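Mandelate racemase/muconate lactonizing enzyme (Roseovarius nubinhibens, PDB 2QDD) is of unknown function but, as a magnesium-binding member of the mandelate racemase/muconate lactonizing enzyme family, probably acts on a carboxylate substrate. Local coordinates at residues K19-S24 against C53-S58; S139-S142 against Q148-G151; A174-R179 against R199-A204. All coordinates share one frame; numbering follows the deposited sequence.

Overall arrangement
From the N terminus the chain first makes contact 1, where the end of strand 5-22 meets the loop after strand 47-52 and closes a stretch of 28 residues, mostly strand, within the N-terminal domain. In the barrel domain, contact 2 closes a turn of five residues between strand 135-141 and helix 146-159. Contact 3 then joins helix 173-185 to the loop leading into helix 203-210, 19 residues on. The three follow in series, and none nests in or crosses another. Contacts 2 and 3 touch, Met149 SD packing 3.9 Å from Arg179 CG, whereas contact 1 comes within about 5 Å of contact 3, nearest atoms, without touching it.

Contact 1 (K19-S24 against C53-S58); sequences KPYWLS and CPWGHS
Tyr21 lays its hydroxyl against the pyrrole edge of Trp55, and these two side chains carry nearly all of the contact. The indole nitrogen is the donor: Trp55 NE1 gives its hydrogen to Tyr21 OH over 3.0 Å, with an N-H...O angle of 152°. The oxygen sits tilted from the indole plane, at the edge of the bicycle, 3.9 Å from Trp55 CD1. The approach is edge to edge, with no stacking between the rings. A chi1 of 54° places the phenol of Tyr21 between its own backbone N and carbonyl carbon, and from there the long ring carries the hydroxyl across to the loop. Trp55 is the centre of an inverse gamma turn; with CG anti to the backbone N (chi1 -167°), its indole extends from the turn and brings NE1 to the phenol.

Both residue types suit the place, since each offers a large apolar ring with one polar group at its edge. Phe30, on strand 29-42, meets both rings at a slant and completes an aromatic cluster, while His57 of the same loop bonds through ND1 to Gln96 O of a second subunit. Trp55 also packs on Val296, a loop residue of the barrel domain, and its side chain lies about 9 Å from that of Glu244 of the magnesium site. This is consistent with the N-terminal capping domain of the enolase superfamily, whose loops fold over the mouth of the barrel and help enclose the active site.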
# COMPACT_ATOMS: atom_id res chain seq x y z
N LYS A 19 35.11 -25.20 22.69
CA LYS A 19 33.97 -26.13 22.70
C LYS A 19 33.62 -26.59 21.28
O LYS A 19 32.89 -25.89 20.57
CB LYS A 19 32.75 -25.50 23.38
CG LYS A 19 32.99 -24.91 24.77
CD LYS A 19 32.96 -25.98 25.86
CE LYS A 19 33.16 -25.37 27.24
NZ LYS A 19 34.54 -24.86 27.45
N PRO A 20 34.14 -27.76 20.87
CA PRO A 20 33.63 -28.44 19.67
C PRO A 20 32.19 -28.90 19.84
O PRO A 20 31.78 -29.27 20.94
CB PRO A 20 34.57 -29.65 19.53
CG PRO A 20 35.78 -29.31 20.33
CD PRO A 20 35.26 -28.50 21.48
N TYR A 21 31.42 -28.86 18.75
CA TYR A 21 30.09 -29.47 18.74
C TYR A 21 29.83 -30.34 17.51
O TYR A 21 30.45 -30.16 16.46
CB TYR A 21 28.97 -28.43 18.95
CG TYR A 21 28.98 -27.24 18.02
CD1 TYR A 21 29.65 -26.07 18.37
CD2 TYR A 21 28.28 -27.26 16.81
CE1 TYR A 21 29.66 -24.96 17.52
CE2 TYR A 21 28.28 -26.16 15.96
CZ TYR A 21 28.96 -25.01 16.33
OH TYR A 21 28.97 -23.92 15.49
N TRP A 22 28.90 -31.28 17.66
CA TRP A 22 28.78 -32.42 16.77
C TRP A 22 27.54 -32.28 15.89
O TRP A 22 26.41 -32.49 16.35
CB TRP A 22 28.74 -33.73 17.57
CG TRP A 22 29.78 -33.81 18.67
CD1 TRP A 22 31.04 -34.32 18.58
CD2 TRP A 22 29.63 -33.36 20.03
NE1 TRP A 22 31.69 -34.21 19.78
CE2 TRP A 22 30.85 -33.62 20.69
CE3 TRP A 22 28.59 -32.74 20.74
CZ2 TRP A 22 31.06 -33.30 22.04
CZ3 TRP A 22 28.79 -32.43 22.09
CH2 TRP A 22 30.02 -32.71 22.72
N LEU A 23 27.76 -31.90 14.64
CA LEU A 23 26.67 -31.63 13.70
C LEU A 23 26.08 -32.94 13.15
O LEU A 23 26.74 -33.97 13.15
CB LEU A 23 27.14 -30.74 12.54
CG LEU A 23 27.84 -29.41 12.87
CD1 LEU A 23 28.66 -28.93 11.68
CD2 LEU A 23 26.84 -28.34 13.28
N SER A 24 24.83 -32.87 12.70
CA SER A 24 24.12 -34.03 12.15
C SER A 24 24.62 -34.45 10.76
O SER A 24 24.52 -35.62 10.39
CB SER A 24 22.61 -33.78 12.12
OG SER A 24 22.29 -32.55 11.50
N CYS A 53 37.63 -14.53 8.89
CA CYS A 53 37.39 -15.85 9.44
C CYS A 53 35.89 -16.20 9.53
O CYS A 53 35.23 -15.87 10.52
CB CYS A 53 38.08 -16.00 10.79
SG CYS A 53 37.91 -17.63 11.51
N PRO A 54 35.35 -16.86 8.48
CA PRO A 54 33.98 -17.37 8.47
C PRO A 54 33.72 -18.40 9.56
O PRO A 54 34.61 -19.16 9.92
CB PRO A 54 33.87 -18.03 7.09
CG PRO A 54 34.90 -17.34 6.25
CD PRO A 54 36.04 -17.12 7.20
N TRP A 55 32.50 -18.42 10.09
CA TRP A 55 32.13 -19.40 11.12
C TRP A 55 31.83 -20.77 10.50
O TRP A 55 30.66 -21.16 10.35
CB TRP A 55 30.95 -18.90 11.96
CG TRP A 55 30.73 -19.72 13.20
CD1 TRP A 55 29.79 -20.70 13.39
CD2 TRP A 55 31.46 -19.62 14.43
NE1 TRP A 55 29.90 -21.22 14.66
CE2 TRP A 55 30.91 -20.58 15.32
CE3 TRP A 55 32.53 -18.83 14.86
CZ2 TRP A 55 31.40 -20.76 16.62
CZ3 TRP A 55 33.01 -19.00 16.16
CH2 TRP A 55 32.44 -19.97 17.02
N GLY A 56 32.88 -21.49 10.14
CA GLY A 56 32.75 -22.63 9.23
C GLY A 56 32.33 -22.20 7.83
O GLY A 56 32.49 -21.05 7.44
N HIS A 57 31.78 -23.15 7.08
CA HIS A 57 31.34 -22.89 5.71
C HIS A 57 29.83 -23.02 5.53
O HIS A 57 29.34 -22.94 4.41
CB HIS A 57 32.10 -23.79 4.72
CG HIS A 57 32.06 -25.25 5.06
ND1 HIS A 57 30.96 -26.04 4.82
CD2 HIS A 57 32.99 -26.05 5.63
CE1 HIS A 57 31.21 -27.27 5.23
NE2 HIS A 57 32.43 -27.31 5.72
N SER A 58 29.10 -23.20 6.64
CA SER A 58 27.66 -23.44 6.58
C SER A 58 26.85 -22.27 7.15
O SER A 58 25.64 -22.20 6.95
CB SER A 58 27.30 -24.76 7.26
OG SER A 58 27.09 -24.60 8.65

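Contact 2 (S139-S142 against Q148-G151); sequences SSIS and QMLG
The carbonyl oxygen of Ser142 is met by two carbons of Met149: Met149 CG lies 3.4 Å from Ser142 O and Met149 CE lies 3.5 Å from the same atom. The sulfur between them stays farther off. A chi3 of 95° bends the chain at the sulfur, which lets CE as well as CG come to Ser142 O; Met149 CE is also 3.9 Å from Ile141 O. These are van der Waals contacts; no hydrogen bond joins the two segments.

Ile141 supplies the apolar contact, its CG2 methyl lying 3.9 Å from Met149 CB. The same methyl packs on the backbone carbonyl, with Ile141 CG2 3.5 Å from Met149 O. A chi1 of -45° leaves CG2 anti to the backbone N, and this methyl is the branch that meets Met149; Leu152 and Ile153, one turn on, touch the same side chain. Beta-branched isoleucine fits the extended strand, while unbranched, flexible methionine can bend to follow the strand end and still pack on Ile183 of helix 173-185. Strand, short loop and helix here begin the beta-alpha-beta unit 135-141, 146-159 and 163-167, the right-handed building block of the TIM-barrel domain in the enolase superfamily.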
# COMPACT_ATOMS: atom_id res chain seq x y z
N SER A 139 27.67 -12.73 27.05
CA SER A 139 27.92 -14.16 27.22
C SER A 139 27.15 -15.00 26.20
O SER A 139 26.16 -14.53 25.63
CB SER A 139 27.54 -14.61 28.63
OG SER A 139 26.14 -14.55 28.83
N SER A 140 27.60 -16.23 26.00
CA SER A 140 26.89 -17.20 25.17
C SER A 140 26.39 -18.35 26.02
O SER A 140 27.18 -19.10 26.60
CB SER A 140 27.80 -17.72 24.07
OG SER A 140 28.41 -16.65 23.37
N ILE A 141 25.07 -18.49 26.09
CA ILE A 141 24.42 -19.51 26.90
C ILE A 141 23.88 -20.63 26.01
O ILE A 141 22.89 -20.44 25.29
CB ILE A 141 23.28 -18.91 27.77
CG1 ILE A 141 23.71 -17.60 28.46
CG2 ILE A 141 22.73 -19.96 28.76
CD1 ILE A 141 24.84 -17.73 29.48
N SER A 142 24.53 -21.79 26.08
CA SER A 142 24.21 -22.95 25.25
C SER A 142 22.85 -23.55 25.60
O SER A 142 22.39 -23.43 26.73
CB SER A 142 25.29 -24.03 25.41
OG SER A 142 26.46 -23.69 24.69
N GLN A 148 19.54 -25.71 33.50
CA GLN A 148 20.91 -25.71 32.99
C GLN A 148 21.34 -24.34 32.47
O GLN A 148 22.43 -23.87 32.79
CB GLN A 148 21.07 -26.74 31.87
CG GLN A 148 21.47 -28.13 32.34
CD GLN A 148 21.24 -29.19 31.27
OE1 GLN A 148 21.83 -29.14 30.20
NE2 GLN A 148 20.37 -30.14 31.57
N MET A 149 20.47 -23.72 31.68
CA MET A 149 20.75 -22.41 31.07
C MET A 149 20.79 -21.31 32.14
O MET A 149 21.63 -20.41 32.07
CB MET A 149 19.71 -22.08 29.99
CG MET A 149 19.73 -23.02 28.78
SD MET A 149 18.44 -22.71 27.55
CE MET A 149 19.33 -21.66 26.41
N LEU A 150 19.91 -21.41 33.13
CA LEU A 150 19.87 -20.48 34.25
C LEU A 150 21.03 -20.66 35.23
O LEU A 150 21.44 -19.71 35.90
CB LEU A 150 18.53 -20.60 34.98
CG LEU A 150 17.84 -19.35 35.56
CD1 LEU A 150 17.63 -18.26 34.51
CD2 LEU A 150 16.51 -19.73 36.21
N GLY A 151 21.56 -21.88 35.30
CA GLY A 151 22.84 -22.16 35.96
C GLY A 151 24.04 -21.60 35.21
O GLY A 151 24.96 -21.06 35.83

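Contact 3 (A174-R179 against R199-A204); sequences AQDIAR and RAWTPA
The backbones of Asp176 and Trp201 stay well apart, their CA atoms 10.7 Å from each other, so a helix and a loop are bridged here by two side chains that both point across the gap. Trp201 NE1 donates to Asp176 OD2 over 3.1 Å with an N-H...O angle of 148°. The acceptor lies in the plane of the indole, though the bond is bent, and the carboxylate is turned 67° to that ring and is met on its anti side, somewhat out of its own plane. A chi1 of -70° at Trp201 sets CG beside the backbone N and turns the indole N-H edge to the helix. Asp176 OD2 also rests 3.6 Å from Trp201 CZ2, so the benzo edge packs against the acid as well.

Asp176 has other uses for its second oxygen. Arg179, one helical turn later, forms a salt bridge with it, Arg179 NH1 standing 3.0 Å from Asp176 OD1, although the hydrogen bond within that bridge is weak. Gly169 N binds the same OD1 from the loop before the helix. Held on both oxygens, the buried carboxylate is probably restrained from rotating, and the positive neighbour probably helps to keep it ionised.

Trp201 lies in the loop after strand 192-196, on the active-site side of the (beta/alpha)8 (TIM) barrel, its side chain about 9 Å from that of Glu220 of the magnesium site, while Asp176 is on the helix after strand 163-167. Tryptophan suits the position because one flat side chain can span the gap, present an N-H at its edge and still bury its hydrocarbon surface, here on Ala206 and Val209 of helix 203-210. Thr202, at the N-cap position of that helix but without a side-chain capping bond, packs on Gln290 of a third subunit.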
# COMPACT_ATOMS: atom_id res chain seq x y z
N ALA A 174 7.05 -26.31 22.66
CA ALA A 174 6.75 -26.37 24.09
C ALA A 174 7.98 -26.24 24.99
O ALA A 174 7.90 -25.68 26.08
CB ALA A 174 5.98 -27.64 24.42
N GLN A 175 9.12 -26.76 24.52
CA GLN A 175 10.38 -26.60 25.25
C GLN A 175 11.02 -25.22 25.09
O GLN A 175 11.71 -24.76 26.00
CB GLN A 175 11.38 -27.73 24.93
CG GLN A 175 11.80 -27.87 23.47
CD GLN A 175 12.60 -29.14 23.19
OE1 GLN A 175 12.27 -30.22 23.68
NE2 GLN A 175 13.65 -29.01 22.38
N ASP A 176 10.80 -24.57 23.95
CA ASP A 176 11.20 -23.17 23.76
C ASP A 176 10.41 -22.20 24.63
O ASP A 176 10.99 -21.25 25.17
CB ASP A 176 11.11 -22.75 22.28
CG ASP A 176 12.35 -23.15 21.47
OD1 ASP A 176 13.44 -23.31 22.06
OD2 ASP A 176 12.21 -23.29 20.24
N ILE A 177 9.11 -22.45 24.78
CA ILE A 177 8.25 -21.67 25.69
C ILE A 177 8.75 -21.77 27.13
O ILE A 177 8.91 -20.75 27.81
CB ILE A 177 6.75 -22.08 25.57
CG1 ILE A 177 6.19 -21.66 24.21
CG2 ILE A 177 5.91 -21.43 26.66
CD1 ILE A 177 5.09 -22.56 23.66
N ALA A 178 9.04 -22.99 27.58
CA ALA A 178 9.56 -23.24 28.93
C ALA A 178 10.96 -22.68 29.17
O ALA A 178 11.28 -22.26 30.29
CB ALA A 178 9.52 -24.73 29.26
N ARG A 179 11.79 -22.68 28.13
CA ARG A 179 13.10 -22.02 28.16
C ARG A 179 12.98 -20.50 28.31
O ARG A 179 13.60 -19.91 29.20
CB ARG A 179 13.89 -22.33 26.89
CG ARG A 179 14.68 -23.62 26.94
CD ARG A 179 15.18 -23.98 25.56
NE ARG A 179 15.38 -25.42 25.42
CZ ARG A 179 15.46 -26.07 24.26
NH1 ARG A 179 15.35 -25.41 23.11
NH2 ARG A 179 15.64 -27.38 24.25
N ARG A 199 17.77 -18.70 13.04
CA ARG A 199 17.01 -19.14 11.85
C ARG A 199 16.31 -20.50 11.95
O ARG A 199 15.84 -21.03 10.94
CB ARG A 199 17.84 -19.03 10.57
CG ARG A 199 18.47 -17.67 10.34
CD ARG A 199 19.44 -17.68 9.18
NE ARG A 199 20.73 -18.22 9.59
CZ ARG A 199 21.80 -18.30 8.80
NH1 ARG A 199 22.94 -18.80 9.28
NH2 ARG A 199 21.75 -17.87 7.55
N ALA A 200 16.21 -21.04 13.16
CA ALA A 200 15.70 -22.40 13.36
C ALA A 200 14.17 -22.52 13.33
O ALA A 200 13.64 -23.62 13.27
CB ALA A 200 16.25 -22.98 14.66
N TRP A 201 13.47 -21.38 13.35
CA TRP A 201 12.02 -21.38 13.26
C TRP A 201 11.51 -21.17 11.83
O TRP A 201 12.17 -20.52 11.01
CB TRP A 201 11.43 -20.33 14.20
CG TRP A 201 11.56 -20.66 15.65
CD1 TRP A 201 11.80 -21.90 16.19
CD2 TRP A 201 11.45 -19.76 16.76
NE1 TRP A 201 11.85 -21.81 17.57
CE2 TRP A 201 11.64 -20.51 17.94
CE3 TRP A 201 11.22 -18.38 16.86
CZ2 TRP A 201 11.60 -19.93 19.21
CZ3 TRP A 201 11.17 -17.80 18.13
CH2 TRP A 201 11.37 -18.58 19.28
N THR A 202 10.35 -21.74 11.54
CA THR A 202 9.49 -21.26 10.46
C THR A 202 8.56 -20.19 11.06
O THR A 202 8.44 -20.12 12.29
CB THR A 202 8.66 -22.41 9.85
OG1 THR A 202 8.06 -23.19 10.90
CG2 THR A 202 9.53 -23.30 8.95
N PRO A 203 7.94 -19.33 10.21
CA PRO A 203 6.98 -18.34 10.73
C PRO A 203 5.91 -18.89 11.67
O PRO A 203 5.59 -18.25 12.67
CB PRO A 203 6.35 -17.77 9.47
CG PRO A 203 7.40 -17.89 8.44
CD PRO A 203 8.11 -19.19 8.75
N ALA A 204 5.39 -20.09 11.37
CA ALA A 204 4.37 -20.75 12.17
C ALA A 204 4.80 -21.03 13.61
O ALA A 204 4.05 -20.77 14.55
CB ALA A 204 3.97 -22.05 11.51